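Local structure of elongation factor G (Thermus thermophilus, 2DY1) at residues 310-323 with 356-368. The protein binds GTP together with a magnesium ion and is probably a GTPase that acts as an elongation factor in protein synthesis. Numbering follows the deposited sequence.
Sequences LKPGDSLQSEAGQV and LHRGMVLWQGEKP
Q317 and W363 face each other as a single antiparallel hydrogen-bonded pair, and the case illustrates how one bridge can join two sheets when side chains extend the grip. Q317 N gives its hydrogen to W363 O at 2.7 Å, and W363 N answers to Q317 O at 3.1 Å. One residue further along, the extended side chain of Q364 carries its NE2 to S315 O at 2.8 Å, a further bond beside the bridge, with the acceptor close to the amide plane.

The side chain of Q317 can be followed outward. Its CB lies over the five-membered ring of W363, 3.8 Å from the centroid, a CH-pi contact. CG, anti to the backbone N (chi1 -175°), continues over the indole to within 3.4 Å of W363 CZ2. The chain then bends at chi2 and leaves the ring; its amide is crowded against Q322 in the model, so a bond from NE2 to S318 O is doubtful. The indole thus lies between Q317 on one face and K367 CG and P368 CD of its own segment on the other. Beyond it, K367 NZ reaches the syn lone pair of E319 OE2 at 2.8 Å in a salt bridge, and a water links E319 N to V361 O.

Beside the bridge the contact is apolar. L316 crosses L362 at about a right angle, CD1 against CB, while L362 CD2 presses on S318 CB and also meets V323 CG2; L303 of strand 298-307 also touches L362. A type I turn from S318 to G321 returns the chain to V323; S318 OG accepts from A320 N, an ST turn, and donates to a lone pair of G321 O. The single Q317-W363 bridge, at the end of strand 314-316, joins its four-stranded antiparallel sheet to that of 361-363, consistent with the closed beta-barrel of domain 2 of translational GTPases.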
ATOM      1  N   LEU A 310      14.643 -15.356  22.716  1.00 13.39           N
ATOM      2  CA  LEU A 310      15.437 -16.230  21.865  1.00 14.04           C
ATOM      3  C   LEU A 310      16.918 -16.108  22.137  1.00 15.49           C
ATOM      4  O   LEU A 310      17.432 -15.041  22.509  1.00 13.44           O
ATOM      5  CB  LEU A 310      15.210 -15.915  20.387  1.00 15.95           C
ATOM      6  CG  LEU A 310      13.814 -16.153  19.825  1.00 16.94           C
ATOM      7  CD1 LEU A 310      13.730 -15.565  18.424  1.00 17.56           C
ATOM      8  CD2 LEU A 310      13.525 -17.652  19.780  1.00 22.20           C
ATOM      9  N   LYS A 311      17.606 -17.234  21.957  1.00 13.73           N
ATOM     10  CA  LYS A 311      19.050 -17.296  22.101  1.00 15.28           C
ATOM     11  C   LYS A 311      19.616 -17.852  20.802  1.00 13.43           C
ATOM     12  O   LYS A 311      18.908 -18.533  20.055  1.00 15.09           O
ATOM     13  CB  LYS A 311      19.430 -18.219  23.258  1.00 17.76           C
ATOM     14  CG  LYS A 311      19.140 -17.619  24.625  1.00 19.76           C
ATOM     15  CD  LYS A 311      19.287 -18.673  25.717  1.00 31.89           C
ATOM     16  CE  LYS A 311      20.719 -19.201  25.808  1.00 41.27           C
ATOM     17  NZ  LYS A 311      20.816 -20.441  26.634  1.00 37.88           N
ATOM     18  N   PRO A 312      20.900 -17.586  20.515  1.00 16.20           N
ATOM     19  CA  PRO A 312      21.504 -18.103  19.283  1.00 14.32           C
ATOM     20  C   PRO A 312      21.401 -19.638  19.275  1.00 14.59           C
ATOM     21  O   PRO A 312      21.633 -20.282  20.305  1.00 16.42           O
ATOM     22  CB  PRO A 312      22.953 -17.617  19.382  1.00 19.51           C
ATOM     23  CG  PRO A 312      22.825 -16.333  20.164  1.00 17.81           C
ATOM     24  CD  PRO A 312      21.840 -16.722  21.251  1.00 14.76           C
ATOM     25  N   GLY A 313      21.027 -20.198  18.132  1.00 15.18           N
ATOM     26  CA  GLY A 313      20.880 -21.642  18.037  1.00 16.26           C
ATOM     27  C   GLY A 313      19.445 -22.114  18.182  1.00 18.58           C
ATOM     28  O   GLY A 313      19.139 -23.279  17.908  1.00 17.86           O
ATOM     29  N   ASP A 314      18.555 -21.227  18.618  1.00 16.02           N
ATOM     30  CA  ASP A 314      17.142 -21.582  18.755  1.00 15.34           C
ATOM     31  C   ASP A 314      16.471 -21.696  17.395  1.00 16.91           C
ATOM     32  O   ASP A 314      17.007 -21.241  16.384  1.00 18.02           O
ATOM     33  CB  ASP A 314      16.402 -20.533  19.586  1.00 14.47           C
ATOM     34  CG  ASP A 314      16.773 -20.590  21.045  1.00 18.04           C
ATOM     35  OD1 ASP A 314      16.279 -19.748  21.817  1.00 15.96           O
ATOM     36  OD2 ASP A 314      17.554 -21.497  21.425  1.00 16.64           O
ATOM     37  N   SER A 315      15.303 -22.322  17.383  1.00 14.69           N
ATOM     38  CA  SER A 315      14.515 -22.514  16.173  1.00 16.33           C
ATOM     39  C   SER A 315      13.072 -22.091  16.407  1.00 18.35           C
ATOM     40  O   SER A 315      12.578 -22.119  17.536  1.00 17.60           O
ATOM     41  CB  SER A 315      14.505 -23.996  15.757  1.00 16.42           C
ATOM     42  OG  SER A 315      15.745 -24.399  15.230  1.00 19.85           O
ATOM     43  N   LEU A 316      12.395 -21.710  15.323  1.00 14.99           N
ATOM     44  CA  LEU A 316      10.992 -21.334  15.364  1.00 16.50           C
ATOM     45  C   LEU A 316      10.261 -22.179  14.330  1.00 15.52           C
ATOM     46  O   LEU A 316      10.827 -22.504  13.284  1.00 17.54           O
ATOM     47  CB  LEU A 316      10.821 -19.861  14.990  1.00 17.50           C
ATOM     48  CG  LEU A 316      11.376 -18.840  15.978  1.00 16.27           C
ATOM     49  CD1 LEU A 316      11.430 -17.455  15.340  1.00 19.16           C
ATOM     50  CD2 LEU A 316      10.483 -18.838  17.213  1.00 16.29           C
ATOM     51  N   GLN A 317       9.015 -22.538  14.626  1.00 14.38           N
ATOM     52  CA  GLN A 317       8.205 -23.300  13.685  1.00 13.61           C
ATOM     53  C   GLN A 317       7.628 -22.296  12.683  1.00 17.34           C
ATOM     54  O   GLN A 317       7.488 -21.123  12.993  1.00 15.40           O
ATOM     55  CB  GLN A 317       7.055 -23.991  14.423  1.00 19.17           C
ATOM     56  CG  GLN A 317       6.236 -24.905  13.539  1.00 34.62           C
ATOM     57  CD  GLN A 317       7.049 -26.064  13.007  1.00 42.74           C
ATOM     58  OE1 GLN A 317       7.240 -27.069  13.696  1.00 47.36           O
ATOM     59  NE2 GLN A 317       7.552 -25.927  11.784  1.00 34.56           N
ATOM     60  N   SER A 318       7.301 -22.762  11.484  1.00 16.63           N
ATOM     61  CA  SER A 318       6.706 -21.898  10.466  1.00 15.95           C
ATOM     62  C   SER A 318       5.992 -22.815   9.508  1.00 20.74           C
ATOM     63  O   SER A 318       6.193 -24.038   9.548  1.00 20.00           O
ATOM     64  CB  SER A 318       7.760 -21.117   9.697  1.00 17.73           C
ATOM     65  OG  SER A 318       8.307 -21.877   8.627  1.00 19.86           O
ATOM     66  N   GLU A 319       5.179 -22.239   8.634  1.00 17.56           N
ATOM     67  CA  GLU A 319       4.440 -23.056   7.678  1.00 20.45           C
ATOM     68  C   GLU A 319       5.382 -23.787   6.725  1.00 24.67           C
ATOM     69  O   GLU A 319       4.987 -24.761   6.081  1.00 27.07           O
ATOM     70  CB  GLU A 319       3.462 -22.189   6.885  1.00 23.29           C
ATOM     71  CG  GLU A 319       2.358 -21.555   7.725  1.00 15.05           C
ATOM     72  CD  GLU A 319       1.350 -22.570   8.274  1.00 20.52           C
ATOM     73  OE1 GLU A 319       1.379 -23.742   7.845  1.00 26.66           O
ATOM     74  OE2 GLU A 319       0.518 -22.175   9.113  1.00 21.59           O
ATOM     75  N   ALA A 320       6.626 -23.325   6.642  1.00 23.69           N
ATOM     76  CA  ALA A 320       7.616 -23.935   5.758  1.00 29.76           C
ATOM     77  C   ALA A 320       8.602 -24.809   6.519  1.00 27.80           C
ATOM     78  O   ALA A 320       9.653 -25.165   5.995  1.00 34.69           O
ATOM     79  CB  ALA A 320       8.372 -22.861   4.999  1.00 27.85           C
ATOM     80  N   GLY A 321       8.260 -25.149   7.752  1.00 25.10           N
ATOM     81  CA  GLY A 321       9.140 -25.980   8.550  1.00 29.26           C
ATOM     82  C   GLY A 321       9.933 -25.174   9.556  1.00 28.35           C
ATOM     83  O   GLY A 321       9.736 -23.967   9.683  1.00 22.60           O
ATOM     84  N   GLN A 322      10.840 -25.843  10.258  1.00 27.94           N
ATOM     85  CA  GLN A 322      11.669 -25.196  11.271  1.00 25.64           C
ATOM     86  C   GLN A 322      12.625 -24.173  10.694  1.00 21.43           C
ATOM     87  O   GLN A 322      13.259 -24.396   9.655  1.00 22.67           O
ATOM     88  CB  GLN A 322      12.472 -26.245  12.049  1.00 31.44           C
ATOM     89  CG  GLN A 322      11.631 -27.155  12.932  1.00 40.33           C
ATOM     90  CD  GLN A 322      10.913 -26.407  14.043  1.00 46.72           C
ATOM     91  OE1 GLN A 322      11.536 -25.746  14.873  1.00 50.79           O
ATOM     92  NE2 GLN A 322       9.594 -26.513  14.065  1.00 56.82           N
ATOM     93  N   VAL A 323      12.719 -23.037  11.377  1.00 16.93           N
ATOM     94  CA  VAL A 323      13.606 -21.959  10.987  1.00 15.14           C
ATOM     95  C   VAL A 323      14.654 -21.839  12.079  1.00 17.71           C
ATOM     96  O   VAL A 323      14.349 -21.366  13.177  1.00 19.60           O
ATOM     97  CB  VAL A 323      12.837 -20.625  10.881  1.00 18.35           C
ATOM     98  CG1 VAL A 323      13.799 -19.472  10.582  1.00 20.22           C
ATOM     99  CG2 VAL A 323      11.769 -20.746   9.809  1.00 23.64           C
ATOM    100  N   LEU A 356      12.125 -17.183   3.655  1.00 17.78           N
ATOM    101  CA  LEU A 356      11.249 -16.444   4.578  1.00 15.66           C
ATOM    102  C   LEU A 356      10.616 -15.272   3.839  1.00 17.79           C
ATOM    103  O   LEU A 356      11.322 -14.390   3.359  1.00 23.90           O
ATOM    104  CB  LEU A 356      12.052 -15.913   5.771  1.00 18.85           C
ATOM    105  CG  LEU A 356      12.666 -16.979   6.689  1.00 25.71           C
ATOM    106  CD1 LEU A 356      13.489 -16.323   7.801  1.00 24.55           C
ATOM    107  CD2 LEU A 356      11.541 -17.836   7.269  1.00 29.90           C
ATOM    108  N   HIS A 357       9.287 -15.262   3.778  1.00 14.63           N
ATOM    109  CA  HIS A 357       8.559 -14.240   3.035  1.00 14.89           C
ATOM    110  C   HIS A 357       7.763 -13.288   3.892  1.00 15.50           C
ATOM    111  O   HIS A 357       7.385 -13.613   5.022  1.00 15.80           O
ATOM    112  CB  HIS A 357       7.627 -14.940   2.054  1.00 16.48           C
ATOM    113  CG  HIS A 357       8.300 -16.015   1.255  1.00 20.72           C
ATOM    114  ND1 HIS A 357       9.305 -15.755   0.343  1.00 21.22           N
ATOM    115  CD2 HIS A 357       8.127 -17.359   1.250  1.00 27.66           C
ATOM    116  CE1 HIS A 357       9.720 -16.893  -0.186  1.00 26.62           C
ATOM    117  NE2 HIS A 357       9.022 -17.882   0.346  1.00 27.13           N
ATOM    118  N   ARG A 358       7.467 -12.112   3.343  1.00 12.87           N
ATOM    119  CA  ARG A 358       6.688 -11.133   4.082  1.00 12.94           C
ATOM    120  C   ARG A 358       5.362 -11.761   4.519  1.00 13.82           C
ATOM    121  O   ARG A 358       4.702 -12.436   3.722  1.00 14.17           O
ATOM    122  CB  ARG A 358       6.394  -9.919   3.192  1.00 12.93           C
ATOM    123  CG  ARG A 358       5.668  -8.760   3.895  1.00 14.75           C
ATOM    124  CD  ARG A 358       5.393  -7.616   2.893  1.00 14.09           C
ATOM    125  NE  ARG A 358       4.832  -6.415   3.523  1.00 14.84           N
ATOM    126  CZ  ARG A 358       3.564  -6.264   3.911  1.00 16.37           C
ATOM    127  NH1 ARG A 358       2.677  -7.240   3.743  1.00 18.56           N
ATOM    128  NH2 ARG A 358       3.179  -5.122   4.480  1.00 16.60           N
ATOM    129  N   GLY A 359       4.990 -11.537   5.784  1.00 15.71           N
ATOM    130  CA  GLY A 359       3.729 -12.027   6.309  1.00 15.78           C
ATOM    131  C   GLY A 359       3.770 -13.373   7.008  1.00 12.29           C
ATOM    132  O   GLY A 359       2.778 -13.800   7.620  1.00 15.92           O
ATOM    133  N   MET A 360       4.906 -14.037   6.917  1.00 13.69           N
ATOM    134  CA  MET A 360       5.090 -15.358   7.517  1.00 11.58           C
ATOM    135  C   MET A 360       5.118 -15.268   9.043  1.00 16.17           C
ATOM    136  O   MET A 360       5.842 -14.453   9.623  1.00 14.16           O
ATOM    137  CB  MET A 360       6.405 -15.932   6.994  1.00 18.61           C
ATOM    138  CG  MET A 360       6.606 -17.412   7.162  1.00 24.01           C
ATOM    139  SD  MET A 360       8.046 -17.842   6.173  1.00 27.86           S
ATOM    140  CE  MET A 360       7.498 -17.675   4.750  1.00 14.55           C
ATOM    141  N   VAL A 361       4.334 -16.124   9.695  1.00 12.70           N
ATOM    142  CA  VAL A 361       4.275 -16.159  11.152  1.00 12.44           C
ATOM    143  C   VAL A 361       5.213 -17.255  11.654  1.00 12.63           C
ATOM    144  O   VAL A 361       5.366 -18.309  11.014  1.00 13.82           O
ATOM    145  CB  VAL A 361       2.828 -16.442  11.606  1.00 14.01           C
ATOM    146  CG1 VAL A 361       2.733 -16.392  13.141  1.00 16.79           C
ATOM    147  CG2 VAL A 361       1.879 -15.400  10.974  1.00 16.43           C
ATOM    148  N   LEU A 362       5.890 -16.989  12.768  1.00 13.87           N
ATOM    149  CA  LEU A 362       6.815 -17.955  13.349  1.00 13.33           C
ATOM    150  C   LEU A 362       6.434 -18.135  14.809  1.00 11.72           C
ATOM    151  O   LEU A 362       6.021 -17.190  15.477  1.00 13.81           O
ATOM    152  CB  LEU A 362       8.251 -17.439  13.238  1.00 13.73           C
ATOM    153  CG  LEU A 362       8.611 -16.994  11.819  1.00 23.60           C
ATOM    154  CD1 LEU A 362       9.760 -15.998  11.867  1.00 31.34           C
ATOM    155  CD2 LEU A 362       8.946 -18.184  10.986  1.00 26.88           C
ATOM    156  N   TRP A 363       6.587 -19.348  15.325  1.00 11.35           N
ATOM    157  CA  TRP A 363       6.175 -19.566  16.697  1.00 11.53           C
ATOM    158  C   TRP A 363       6.831 -20.788  17.309  1.00 12.70           C
ATOM    159  O   TRP A 363       7.503 -21.553  16.634  1.00 15.35           O
ATOM    160  CB  TRP A 363       4.651 -19.811  16.728  1.00 14.95           C
ATOM    161  CG  TRP A 363       4.226 -21.115  16.034  1.00 16.55           C
ATOM    162  CD1 TRP A 363       4.069 -22.352  16.616  1.00 17.34           C
ATOM    163  CD2 TRP A 363       3.966 -21.304  14.633  1.00 17.10           C
ATOM    164  NE1 TRP A 363       3.734 -23.292  15.663  1.00 15.66           N
ATOM    165  CE2 TRP A 363       3.661 -22.677  14.439  1.00 17.93           C
ATOM    166  CE3 TRP A 363       3.961 -20.448  13.525  1.00 17.67           C
ATOM    167  CZ2 TRP A 363       3.353 -23.211  13.178  1.00 21.80           C
ATOM    168  CZ3 TRP A 363       3.651 -20.982  12.262  1.00 21.05           C
ATOM    169  CH2 TRP A 363       3.352 -22.349  12.104  1.00 23.30           C
ATOM    170  N   GLN A 364       6.589 -20.948  18.608  1.00 14.59           N
ATOM    171  CA  GLN A 364       6.974 -22.164  19.316  1.00 16.67           C
ATOM    172  C   GLN A 364       5.672 -22.576  20.003  1.00 16.79           C
ATOM    173  O   GLN A 364       4.824 -21.734  20.299  1.00 19.05           O
ATOM    174  CB  GLN A 364       8.080 -21.930  20.341  1.00 16.78           C
ATOM    175  CG  GLN A 364       9.431 -21.845  19.690  1.00 16.04           C
ATOM    176  CD  GLN A 364      10.549 -21.783  20.700  1.00 17.41           C
ATOM    177  OE1 GLN A 364      10.306 -21.789  21.910  1.00 17.11           O
ATOM    178  NE2 GLN A 364      11.779 -21.722  20.213  1.00 16.92           N
ATOM    179  N   GLY A 365       5.487 -23.871  20.209  1.00 21.96           N
ATOM    180  CA  GLY A 365       4.266 -24.323  20.854  1.00 21.03           C
ATOM    181  C   GLY A 365       3.094 -24.360  19.890  1.00 19.06           C
ATOM    182  O   GLY A 365       3.263 -24.616  18.690  1.00 24.19           O
ATOM    183  N   GLU A 366       1.903 -24.095  20.417  1.00 22.60           N
ATOM    184  CA  GLU A 366       0.675 -24.117  19.620  1.00 23.92           C
ATOM    185  C   GLU A 366       0.681 -22.991  18.585  1.00 21.28           C
ATOM    186  O   GLU A 366       0.945 -21.842  18.917  1.00 23.42           O
ATOM    187  CB  GLU A 366      -0.542 -23.976  20.548  1.00 25.76           C
ATOM    188  CG  GLU A 366      -1.884 -24.063  19.861  1.00 43.43           C
ATOM    189  CD  GLU A 366      -2.221 -25.445  19.344  1.00 50.24           C
ATOM    190  OE1 GLU A 366      -2.883 -25.539  18.287  1.00 57.31           O
ATOM    191  OE2 GLU A 366      -1.841 -26.433  19.996  1.00 61.75           O
ATOM    192  N   LYS A 367       0.381 -23.330  17.335  1.00 22.54           N
ATOM    193  CA  LYS A 367       0.360 -22.327  16.271  1.00 22.32           C
ATOM    194  C   LYS A 367      -0.712 -21.280  16.531  1.00 23.41           C
ATOM    195  O   LYS A 367      -1.795 -21.593  17.028  1.00 22.32           O
ATOM    196  CB  LYS A 367       0.111 -22.989  14.908  1.00 22.91           C
ATOM    197  CG  LYS A 367       0.305 -22.033  13.733  1.00 31.33           C
ATOM    198  CD  LYS A 367       0.141 -22.715  12.379  1.00 31.73           C
ATOM    199  CE  LYS A 367      -1.302 -22.911  12.036  1.00 23.56           C
ATOM    200  NZ  LYS A 367      -1.437 -23.482  10.677  1.00 19.87           N
ATOM    201  N   PRO A 368      -0.420 -20.003  16.222  1.00 17.71           N
ATOM    202  CA  PRO A 368      -1.424 -18.964  16.444  1.00 17.21           C
ATOM    203  C   PRO A 368      -2.535 -19.008  15.404  1.00 15.12           C
ATOM    204  O   PRO A 368      -2.336 -19.482  14.282  1.00 16.91           O
ATOM    205  CB  PRO A 368      -0.623 -17.666  16.319  1.00 20.30           C
ATOM    206  CG  PRO A 368       0.437 -18.034  15.334  1.00 20.03           C
ATOM    207  CD  PRO A 368       0.873 -19.401  15.844  1.00 20.07           C
TER
HETATM  208  O   HOH W   1       4.826 -19.434   8.651  1.00 12.70           O